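PDB 3G0I: epoxide hydrolase from Aspergillus niger, which probably catalyses the hydrolysis of epoxides to vicinal diols. Local coordinates for residues Tyr184-Gly189 with Lys207-Asn212; Gly192-Arg197 with Leu213-Ala218; Gln281-Pro286 with Ala375-Arg380. All coordinates share one frame; numbering follows the deposited sequence.

How the contacts relate
Contacts 1 and 2 share one beta-alpha-beta unit: strands 184-188 and 206-211 pair in contact 1, and in contact 2 the helix between them meets the loop that leaves the second strand. Their centres lie 11 Å apart, and they touch where Val-209 CG2 packs on Gly-196 O at 3.5 Å. Contact 3 stands about 19 Å from each, centre to centre, and joins the loop after helix 268-281 to the chain just beyond His-372, a predicted proton donor. Contacts 2 and 3 both reach the bound 2-propylpentanamide, Phe-194 and Leu-213 meeting its propyl arms and Trp-282 its amide end, near the predicted nucleophile Asp-190.

Contact 1 (Tyr184-Gly189 with Lys207-Asn212); sequences YIIQGG and KAVHLN
Strands 184-188 and 206-211 are adjacent parallel strands of the alpha/beta-hydrolase sheet, joined by helix 191-202 in a beta-alpha-beta crossover, and Ile-186 faces Val-209 in register at the centre of the pair. Backbone bonds run from Lys-207 N to Tyr-184 O at one end to Asn-212 N and Gly-188 O at the other; in the middle Ile-186 N gives to Ala-208 O, and His-210 N returns to Ile-186 O at 2.9 Å. On one face of the sheet Ile-185 CG1 lies 4.0 Å from Ala-208 CB, beneath helix 379-393. On the other, Leu-211 CD2 reaches over to Gly-188 O at 3.5 Å, where Gly-188 has no side chain to stand in its way.

The polar end of the contact centres on Gln-187. Its side chain runs alongside that of His-210, pointing the same way, and bends at chi2 (-64°) to carry the amide toward the second strand. OE1 then takes two hydrogen bonds, each in its carbonyl plane and on a lone pair: from His-210 ND1 at 3.1 Å, with OE1 at the edge of the imidazole and nearly in the ring plane, and from Asn-212 ND2 at 3.0 Å. The Asn-212 side chain crosses that of Gln-187 at about a right angle, their amide planes 34° apart. A water accepts from Gln-187 NE2 at 2.8 Å and from Asn-212 ND2, joining the two amides a second time.

Gly-188 begins the GxDxG pattern of a probable nucleophile elbow, with Asp-190 as predicted nucleophile. With ND1 donating to Gln-187 and NE2 paired with Ser-341 OG, the His-210 ring is held at both nitrogens, which should restrict its rotation, while Gln-187 OE1 bridges the two strand ends where strand 184-188 enters the elbow.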
loop_
_atom_site.group_PDB
_atom_site.type_symbol
_atom_site.label_atom_id
_atom_site.label_comp_id
_atom_site.label_asym_id
_atom_site.label_seq_id
_atom_site.Cartn_x
_atom_site.Cartn_y
_atom_site.Cartn_z
ATOM N N TYR A 184 36.689 6.563 9.913
ATOM C CA TYR A 184 35.668 5.848 10.658
ATOM C C TYR A 184 35.245 4.578 9.932
ATOM O O TYR A 184 35.532 4.384 8.747
ATOM C CB TYR A 184 34.458 6.747 10.966
ATOM C CG TYR A 184 33.768 7.318 9.749
ATOM C CD1 TYR A 184 32.813 6.571 9.037
ATOM C CD2 TYR A 184 34.059 8.604 9.309
ATOM C CE1 TYR A 184 32.178 7.103 7.907
ATOM C CE2 TYR A 184 33.424 9.147 8.190
ATOM C CZ TYR A 184 32.486 8.397 7.500
ATOM O OH TYR A 184 31.880 8.939 6.396
ATOM N N ILE A 185 34.553 3.717 10.662
ATOM C CA ILE A 185 33.991 2.500 10.098
ATOM C C ILE A 185 32.468 2.631 10.143
ATOM O O ILE A 185 31.941 3.311 11.020
ATOM C CB ILE A 185 34.524 1.259 10.864
ATOM C CG1 ILE A 185 36.042 1.166 10.695
ATOM C CG2 ILE A 185 33.852 -0.042 10.397
ATOM C CD1 ILE A 185 36.680 -0.094 11.285
ATOM N N ILE A 186 31.773 2.013 9.178
ATOM C CA ILE A 186 30.298 1.990 9.162
ATOM C C ILE A 186 29.750 0.582 9.418
ATOM O O ILE A 186 30.262 -0.405 8.869
ATOM C CB ILE A 186 29.720 2.562 7.820
ATOM C CG1 ILE A 186 30.060 4.061 7.651
ATOM C CG2 ILE A 186 28.192 2.311 7.675
ATOM C CD1 ILE A 186 29.412 4.989 8.694
ATOM N N GLN A 187 28.723 0.487 10.262
ATOM C CA GLN A 187 27.917 -0.740 10.334
ATOM C C GLN A 187 26.538 -0.397 9.793
ATOM O O GLN A 187 25.906 0.568 10.239
ATOM C CB GLN A 187 27.830 -1.304 11.768
ATOM C CG GLN A 187 27.479 -2.817 11.851
ATOM C CD GLN A 187 26.091 -3.173 11.321
ATOM O OE1 GLN A 187 25.951 -3.974 10.389
ATOM N NE2 GLN A 187 25.068 -2.578 11.898
ATOM N N GLY A 188 26.068 -1.168 8.819
ATOM C CA GLY A 188 24.788 -0.839 8.189
ATOM C C GLY A 188 23.932 -2.031 7.829
ATOM O O GLY A 188 24.424 -3.012 7.260
ATOM N N GLY A 189 22.648 -1.935 8.167
ATOM C CA GLY A 189 21.629 -2.873 7.711
ATOM C C GLY A 189 20.488 -2.090 7.094
ATOM O O GLY A 189 20.426 -0.859 7.229
ATOM N N LYS A 207 36.602 4.282 6.146
ATOM C CA LYS A 207 37.741 3.400 5.889
ATOM C C LYS A 207 37.362 1.941 5.661
ATOM O O LYS A 207 38.144 1.187 5.091
ATOM C CB LYS A 207 38.772 3.498 7.032
ATOM C CG LYS A 207 39.292 4.923 7.304
ATOM C CD LYS A 207 39.943 5.539 6.071
ATOM C CE LYS A 207 40.578 6.897 6.385
ATOM N NZ LYS A 207 41.077 7.541 5.135
ATOM N N ALA A 208 36.171 1.554 6.115
ATOM C CA ALA A 208 35.718 0.165 6.077
ATOM C C ALA A 208 34.210 0.118 6.315
ATOM O O ALA A 208 33.662 0.969 7.015
ATOM C CB ALA A 208 36.435 -0.657 7.136
ATOM N N VAL A 209 33.553 -0.884 5.738
ATOM C CA VAL A 209 32.112 -1.034 5.857
ATOM C C VAL A 209 31.734 -2.480 6.176
ATOM O O VAL A 209 32.127 -3.413 5.464
ATOM C CB VAL A 209 31.367 -0.553 4.573
ATOM C CG1 VAL A 209 29.866 -0.650 4.748
ATOM C CG2 VAL A 209 31.738 0.889 4.228
ATOM N N HIS A 210 30.976 -2.654 7.256
ATOM C CA HIS A 210 30.348 -3.930 7.585
ATOM C C HIS A 210 28.839 -3.810 7.347
ATOM O O HIS A 210 28.202 -2.864 7.819
ATOM C CB HIS A 210 30.631 -4.314 9.047
ATOM C CG HIS A 210 29.927 -5.560 9.498
ATOM N ND1 HIS A 210 28.623 -5.556 9.952
ATOM C CD2 HIS A 210 30.338 -6.848 9.554
ATOM C CE1 HIS A 210 28.261 -6.790 10.261
ATOM N NE2 HIS A 210 29.285 -7.591 10.036
ATOM N N LEU A 211 28.281 -4.777 6.618
ATOM C CA LEU A 211 26.853 -4.813 6.323
ATOM C C LEU A 211 26.197 -6.110 6.793
ATOM O O LEU A 211 26.830 -7.168 6.838
ATOM C CB LEU A 211 26.592 -4.630 4.821
ATOM C CG LEU A 211 27.176 -3.399 4.097
ATOM C CD1 LEU A 211 26.797 -3.418 2.625
ATOM C CD2 LEU A 211 26.731 -2.081 4.756
ATOM N N ASN A 212 24.916 -6.022 7.132
ATOM C CA ASN A 212 24.110 -7.216 7.324
ATOM C C ASN A 212 22.931 -7.274 6.335
ATOM O O ASN A 212 21.954 -7.992 6.555
ATOM C CB ASN A 212 23.672 -7.371 8.792
ATOM C CG ASN A 212 22.736 -6.263 9.250
ATOM O OD1 ASN A 212 21.517 -6.466 9.357
ATOM N ND2 ASN A 212 23.294 -5.094 9.532
HETATM O O HOH W 1 22.476 -3.427 11.534
#

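Contact 2 (Gly192-Arg197 with Leu213-Ala218); sequences GSFVGR and LCAMRA. With VPR (2-propylpentanamide), chain C.
Leu-213 and Phe-194 meet edge-on: Leu-213 CD2 lies near the plane of the phenyl ring, 4.3 Å from Phe-194 CE1. Ala-215 CB approaches the same ring obliquely at CZ. The Leu-213 side chain leaves with CG anti to the backbone N (chi1 179°), which carries CG toward the helix and the ligand. Both its methyls, CD1 and CD2, lie 3.7 Å from C5A of the bound 2-propylpentanamide, and CD2 also rests 3.6 Å from Ser-193 OG. The other propyl arm ends at the phenylalanine, with C5 of the ligand 3.6 Å from Phe-194 CE1, so the two residues line an apolar part of the pocket.

No direct hydrogen bond crosses the contact. Ser-193 OG bonds to Asp-190 O, and also accepts from a water at 2.7 Å whose bonds to Leu-213 O and Ala-215 N are weak. Farther along the helix, Arg-197 bends at chi3 (-71°) and brings NH2 to 3.8 Å from Cys-214 SG, while its NH1 bonds to Leu-332 O and Thr-358 O.

Helix 191-202 is thus bordered by the loop after strand 206-211; Phe-194 also touches Leu-164 of helix 164-177, and Cys-214 packs against Phe-340 of strand 337-342 and Ile-355 of helix 352-355.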
loop_
_atom_site.group_PDB
_atom_site.type_symbol
_atom_site.label_atom_id
_atom_site.label_comp_id
_atom_site.label_asym_id
_atom_site.label_seq_id
_atom_site.Cartn_x
_atom_site.Cartn_y
_atom_site.Cartn_z
ATOM N N GLY A 192 20.264 1.693 5.956
ATOM C CA GLY A 192 21.623 1.981 6.412
ATOM C C GLY A 192 22.720 1.234 5.666
ATOM O O GLY A 192 23.865 1.663 5.683
ATOM N N SER A 193 22.379 0.124 5.006
ATOM C CA SER A 193 23.346 -0.622 4.192
ATOM C C SER A 193 23.517 0.029 2.823
ATOM O O SER A 193 24.601 0.006 2.266
ATOM C CB SER A 193 22.964 -2.102 4.048
ATOM O OG SER A 193 21.776 -2.265 3.286
ATOM N N PHE A 194 22.442 0.610 2.296
ATOM C CA PHE A 194 22.507 1.412 1.075
ATOM C C PHE A 194 23.367 2.653 1.317
ATOM O O PHE A 194 24.238 2.979 0.505
ATOM C CB PHE A 194 21.106 1.825 0.598
ATOM C CG PHE A 194 20.308 0.705 -0.035
ATOM C CD1 PHE A 194 19.741 -0.301 0.745
ATOM C CD2 PHE A 194 20.103 0.674 -1.420
ATOM C CE1 PHE A 194 18.994 -1.336 0.171
ATOM C CE2 PHE A 194 19.345 -0.354 -2.012
ATOM C CZ PHE A 194 18.790 -1.358 -1.217
ATOM N N VAL A 195 23.120 3.318 2.447
ATOM C CA VAL A 195 23.867 4.509 2.868
ATOM C C VAL A 195 25.320 4.157 3.177
ATOM O O VAL A 195 26.229 4.885 2.779
ATOM C CB VAL A 195 23.210 5.204 4.100
ATOM C CG1 VAL A 195 24.084 6.333 4.635
ATOM C CG2 VAL A 195 21.801 5.717 3.758
ATOM N N GLY A 196 25.533 3.041 3.874
ATOM C CA GLY A 196 26.884 2.558 4.201
ATOM C C GLY A 196 27.712 2.229 2.968
ATOM O O GLY A 196 28.904 2.561 2.902
ATOM N N ARG A 197 27.092 1.571 1.987
ATOM C CA ARG A 197 27.776 1.294 0.715
ATOM C C ARG A 197 28.252 2.594 0.045
ATOM O O ARG A 197 29.401 2.677 -0.390
ATOM C CB ARG A 197 26.888 0.487 -0.242
ATOM C CG ARG A 197 27.517 0.244 -1.622
ATOM C CD ARG A 197 26.634 -0.658 -2.498
ATOM N NE ARG A 197 26.628 -2.045 -2.020
ATOM C CZ ARG A 197 27.602 -2.930 -2.246
ATOM N NH1 ARG A 197 28.673 -2.589 -2.950
ATOM N NH2 ARG A 197 27.512 -4.162 -1.765
ATOM N N LEU A 213 23.048 -6.522 5.240
ATOM C CA LEU A 213 22.118 -6.615 4.106
ATOM C C LEU A 213 22.863 -6.322 2.802
ATOM O O LEU A 213 23.602 -5.349 2.724
ATOM C CB LEU A 213 20.937 -5.636 4.246
ATOM C CG LEU A 213 19.908 -5.635 3.097
ATOM C CD1 LEU A 213 19.126 -6.952 3.045
ATOM C CD2 LEU A 213 18.946 -4.454 3.198
ATOM N N CYS A 214 22.668 -7.167 1.793
ATOM C CA CYS A 214 23.232 -6.910 0.467
ATOM C C CYS A 214 22.195 -7.226 -0.597
ATOM O O CYS A 214 22.287 -8.247 -1.272
ATOM C CB CYS A 214 24.512 -7.727 0.236
ATOM S SG CYS A 214 25.434 -7.259 -1.271
ATOM N N ALA A 215 21.207 -6.344 -0.739
ATOM C CA ALA A 215 20.108 -6.549 -1.683
ATOM C C ALA A 215 20.619 -6.446 -3.122
ATOM O O ALA A 215 21.087 -5.388 -3.530
ATOM C CB ALA A 215 18.990 -5.535 -1.424
ATOM N N MET A 216 20.546 -7.547 -3.874
ATOM C CA MET A 216 21.124 -7.587 -5.228
ATOM C C MET A 216 20.521 -8.614 -6.181
ATOM O O MET A 216 19.941 -9.611 -5.756
ATOM C CB MET A 216 22.646 -7.799 -5.165
ATOM C CG MET A 216 23.077 -9.153 -4.610
ATOM S SD MET A 216 24.862 -9.319 -4.540
ATOM C CE MET A 216 25.266 -9.254 -6.290
ATOM N N ARG A 217 20.683 -8.348 -7.477
ATOM C CA ARG A 217 20.361 -9.291 -8.552
ATOM C C ARG A 217 21.524 -10.273 -8.738
ATOM O O ARG A 217 22.614 -10.064 -8.202
ATOM C CB ARG A 217 20.186 -8.537 -9.878
ATOM C CG ARG A 217 18.939 -7.674 -10.052
ATOM C CD ARG A 217 19.148 -6.748 -11.271
ATOM N NE ARG A 217 17.973 -6.656 -12.142
ATOM C CZ ARG A 217 17.980 -6.135 -13.371
ATOM N NH1 ARG A 217 19.108 -5.660 -13.900
ATOM N NH2 ARG A 217 16.856 -6.093 -14.082
ATOM N N ALA A 218 21.297 -11.325 -9.523
ATOM C CA ALA A 218 22.376 -12.217 -9.951
ATOM C C ALA A 218 23.467 -11.415 -10.669
ATOM O O ALA A 218 23.152 -10.581 -11.522
ATOM C CB ALA A 218 21.827 -13.308 -10.860
HETATM C C5 VPR C . 15.878 -0.368 1.751
HETATM C C4 VPR C . 14.622 -1.155 1.491
HETATM C C3 VPR C . 14.786 -2.466 2.240
HETATM C C2 VPR C . 13.460 -3.052 2.723
HETATM C C3A VPR C . 13.652 -4.394 3.424
HETATM C C4A VPR C . 14.434 -5.383 2.565
HETATM C C5A VPR C . 15.533 -5.981 3.406
HETATM C C1 VPR C . 12.732 -2.097 3.627
HETATM N N VPR C . 13.218 -1.761 4.736
HETATM O O VPR C . 11.572 -1.618 3.224
HETATM O O HOH W 2 22.084 -3.415 0.808
#

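Contact 3 (Gln281-Pro286 with Ala375-Arg380); sequences QWVDKP and ALERPR. With VPR (2-propylpentanamide), chain C.
Glu-377, at the end of helix 374-377, reaches across to Val-283 and Asp-284 in the loop after helix 268-281, and its carboxylate makes the tight part of the contact. CG stands anti to the carbonyl carbon (chi1 -63°) and the chain is extended beyond it, which carries the carboxylate to the loop backbone. Asp-284 N gives OE2 a nearly straight hydrogen bond of 2.8 Å, arriving from above the carboxylate plane (38° out of it). OE1 lies against the valine, 3.3 Å from Val-283 CA and 3.5 Å from Val-283 CG1. Both oxygens also accept from the chain beside the predicted proton donor His-372: OE2 from Gly-371 N, OE1 from Phe-373 N. A water extends the grip, donating to Glu-377 OE2 at 2.6 Å and accepting from Lys-285 N at 3.0 Å.

The Lys-285 and Arg-378 side is looser. A second water accepts from Lys-285 NZ and Arg-378 NH1, at the guanidinium edge and in its plane. These cationic atoms are 4.2 Å apart; Glu-369, in weak, long pairs with both, and Glu-381, bridged to Arg-378 NH2, probably moderate their repulsion. Asp-284, held by Gly-370 N and Lys-345, has a long link to Lys-285.

Trp-282 turns away to the pocket, its CH2 3.8 Å from C1 of 2-propylpentanamide and its ring edge-to-face with His-372. The N-H groups on Glu-377 would be expected to favour its ionised form; through them one carboxylate joins the loop after helix 268-281 to Gly-371 and Phe-373, beside the backbone bond between Trp-282 and His-372.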
loop_
_atom_site.group_PDB
_atom_site.type_symbol
_atom_site.label_atom_id
_atom_site.label_comp_id
_atom_site.label_asym_id
_atom_site.label_seq_id
_atom_site.Cartn_x
_atom_site.Cartn_y
_atom_site.Cartn_z
ATOM N N GLN A 281 6.672 -10.297 10.431
ATOM C CA GLN A 281 7.119 -11.140 9.313
ATOM C C GLN A 281 8.629 -11.125 9.087
ATOM O O GLN A 281 9.168 -12.066 8.514
ATOM C CB GLN A 281 6.420 -10.753 7.999
ATOM C CG GLN A 281 4.902 -10.842 8.031
ATOM C CD GLN A 281 4.239 -10.644 6.656
ATOM O OE1 GLN A 281 4.835 -10.081 5.715
ATOM N NE2 GLN A 281 2.995 -11.112 6.540
ATOM N N TRP A 282 9.312 -10.080 9.542
ATOM C CA TRP A 282 10.735 -9.895 9.195
ATOM C C TRP A 282 11.747 -10.459 10.186
ATOM O O TRP A 282 12.945 -10.480 9.910
ATOM C CB TRP A 282 11.043 -8.423 8.941
ATOM C CG TRP A 282 10.397 -7.851 7.711
ATOM C CD1 TRP A 282 9.591 -8.506 6.803
ATOM C CD2 TRP A 282 10.550 -6.515 7.220
ATOM N NE1 TRP A 282 9.226 -7.640 5.793
ATOM C CE2 TRP A 282 9.798 -6.417 6.025
ATOM C CE3 TRP A 282 11.235 -5.381 7.688
ATOM C CZ2 TRP A 282 9.713 -5.231 5.292
ATOM C CZ3 TRP A 282 11.156 -4.204 6.955
ATOM C CH2 TRP A 282 10.396 -4.140 5.769
ATOM N N VAL A 283 11.265 -10.915 11.333
ATOM C CA VAL A 283 12.134 -11.489 12.367
ATOM C C VAL A 283 12.235 -13.018 12.261
ATOM O O VAL A 283 11.446 -13.649 11.557
ATOM C CB VAL A 283 11.631 -11.138 13.783
ATOM C CG1 VAL A 283 11.714 -9.628 14.040
ATOM C CG2 VAL A 283 10.215 -11.672 14.000
ATOM N N ASP A 284 13.209 -13.590 12.971
ATOM C CA ASP A 284 13.279 -15.039 13.163
ATOM C C ASP A 284 12.368 -15.447 14.324
ATOM O O ASP A 284 11.286 -15.999 14.103
ATOM C CB ASP A 284 14.726 -15.487 13.388
ATOM C CG ASP A 284 14.869 -17.004 13.534
ATOM O OD1 ASP A 284 16.031 -17.451 13.650
ATOM O OD2 ASP A 284 13.850 -17.743 13.518
ATOM N N LYS A 285 12.774 -15.149 15.552
ATOM C CA LYS A 285 11.898 -15.385 16.707
ATOM C C LYS A 285 11.016 -14.158 16.942
ATOM O O LYS A 285 11.492 -13.023 16.788
ATOM C CB LYS A 285 12.698 -15.693 17.973
ATOM C CG LYS A 285 13.848 -16.679 17.794
ATOM C CD LYS A 285 13.388 -18.102 17.474
ATOM C CE LYS A 285 14.516 -18.929 16.817
ATOM N NZ LYS A 285 15.908 -18.590 17.306
ATOM N N PRO A 286 9.736 -14.377 17.322
ATOM C CA PRO A 286 8.812 -13.274 17.555
ATOM C C PRO A 286 9.343 -12.293 18.593
ATOM O O PRO A 286 9.912 -12.711 19.611
ATOM C CB PRO A 286 7.555 -13.975 18.085
ATOM C CG PRO A 286 7.623 -15.347 17.492
ATOM C CD PRO A 286 9.084 -15.684 17.536
ATOM N N ALA A 375 20.420 -6.336 14.929
ATOM C CA ALA A 375 20.822 -5.682 16.179
ATOM C C ALA A 375 19.840 -5.945 17.328
ATOM O O ALA A 375 20.259 -6.093 18.470
ATOM C CB ALA A 375 21.055 -4.179 15.967
ATOM N N LEU A 376 18.544 -6.015 17.023
ATOM C CA LEU A 376 17.515 -6.329 18.035
ATOM C C LEU A 376 17.409 -7.812 18.368
ATOM O O LEU A 376 17.153 -8.164 19.517
ATOM C CB LEU A 376 16.130 -5.881 17.553
ATOM C CG LEU A 376 15.718 -4.427 17.644
ATOM C CD1 LEU A 376 14.323 -4.291 17.036
ATOM C CD2 LEU A 376 15.758 -3.950 19.105
ATOM N N GLU A 377 17.551 -8.665 17.351
ATOM C CA GLU A 377 17.278 -10.102 17.477
ATOM C C GLU A 377 18.490 -10.870 17.989
ATOM O O GLU A 377 18.347 -11.749 18.836
ATOM C CB GLU A 377 16.870 -10.707 16.135
ATOM C CG GLU A 377 15.573 -10.176 15.528
ATOM C CD GLU A 377 15.269 -10.859 14.215
ATOM O OE1 GLU A 377 15.068 -10.156 13.204
ATOM O OE2 GLU A 377 15.251 -12.103 14.185
ATOM N N ARG A 378 19.669 -10.544 17.449
ATOM C CA ARG A 378 20.920 -11.245 17.795
ATOM C C ARG A 378 21.994 -10.224 18.149
ATOM O O ARG A 378 23.009 -10.139 17.448
ATOM C CB ARG A 378 21.424 -12.107 16.616
ATOM C CG ARG A 378 20.374 -12.948 15.873
ATOM C CD ARG A 378 19.812 -14.110 16.689
ATOM N NE ARG A 378 20.844 -14.959 17.280
ATOM C CZ ARG A 378 20.592 -16.008 18.063
ATOM N NH1 ARG A 378 19.336 -16.353 18.338
ATOM N NH2 ARG A 378 21.599 -16.725 18.567
ATOM N N PRO A 379 21.774 -9.431 19.223
ATOM C CA PRO A 379 22.700 -8.328 19.508
ATOM C C PRO A 379 24.128 -8.808 19.800
ATOM O O PRO A 379 25.083 -8.141 19.410
ATOM C CB PRO A 379 22.087 -7.645 20.738
ATOM C CG PRO A 379 21.161 -8.656 21.339
ATOM C CD PRO A 379 20.678 -9.501 20.210
ATOM N N ARG A 380 24.267 -9.966 20.448
ATOM C CA ARG A 380 25.592 -10.482 20.796
ATOM C C ARG A 380 26.394 -10.865 19.554
ATOM O O ARG A 380 27.555 -10.478 19.403
ATOM C CB ARG A 380 25.472 -11.665 21.763
ATOM C CG ARG A 380 26.791 -12.388 22.050
ATOM C CD ARG A 380 27.802 -11.499 22.763
ATOM N NE ARG A 380 27.425 -11.316 24.156
ATOM C CZ ARG A 380 27.966 -10.419 24.972
ATOM N NH1 ARG A 380 28.927 -9.602 24.536
ATOM N NH2 ARG A 380 27.537 -10.342 26.225
HETATM C C5 VPR C . 15.878 -0.368 1.751
HETATM C C4 VPR C . 14.622 -1.155 1.491
HETATM C C3 VPR C . 14.786 -2.466 2.240
HETATM C C2 VPR C . 13.460 -3.052 2.723
HETATM C C3A VPR C . 13.652 -4.394 3.424
HETATM C C4A VPR C . 14.434 -5.383 2.565
HETATM C C5A VPR C . 15.533 -5.981 3.406
HETATM C C1 VPR C . 12.732 -2.097 3.627
HETATM N N VPR C . 13.218 -1.761 4.736
HETATM O O VPR C . 11.572 -1.618 3.224
HETATM O O HOH W 3 15.267 -13.718 16.228
HETATM O O HOH W 4 16.888 -15.584 17.003
#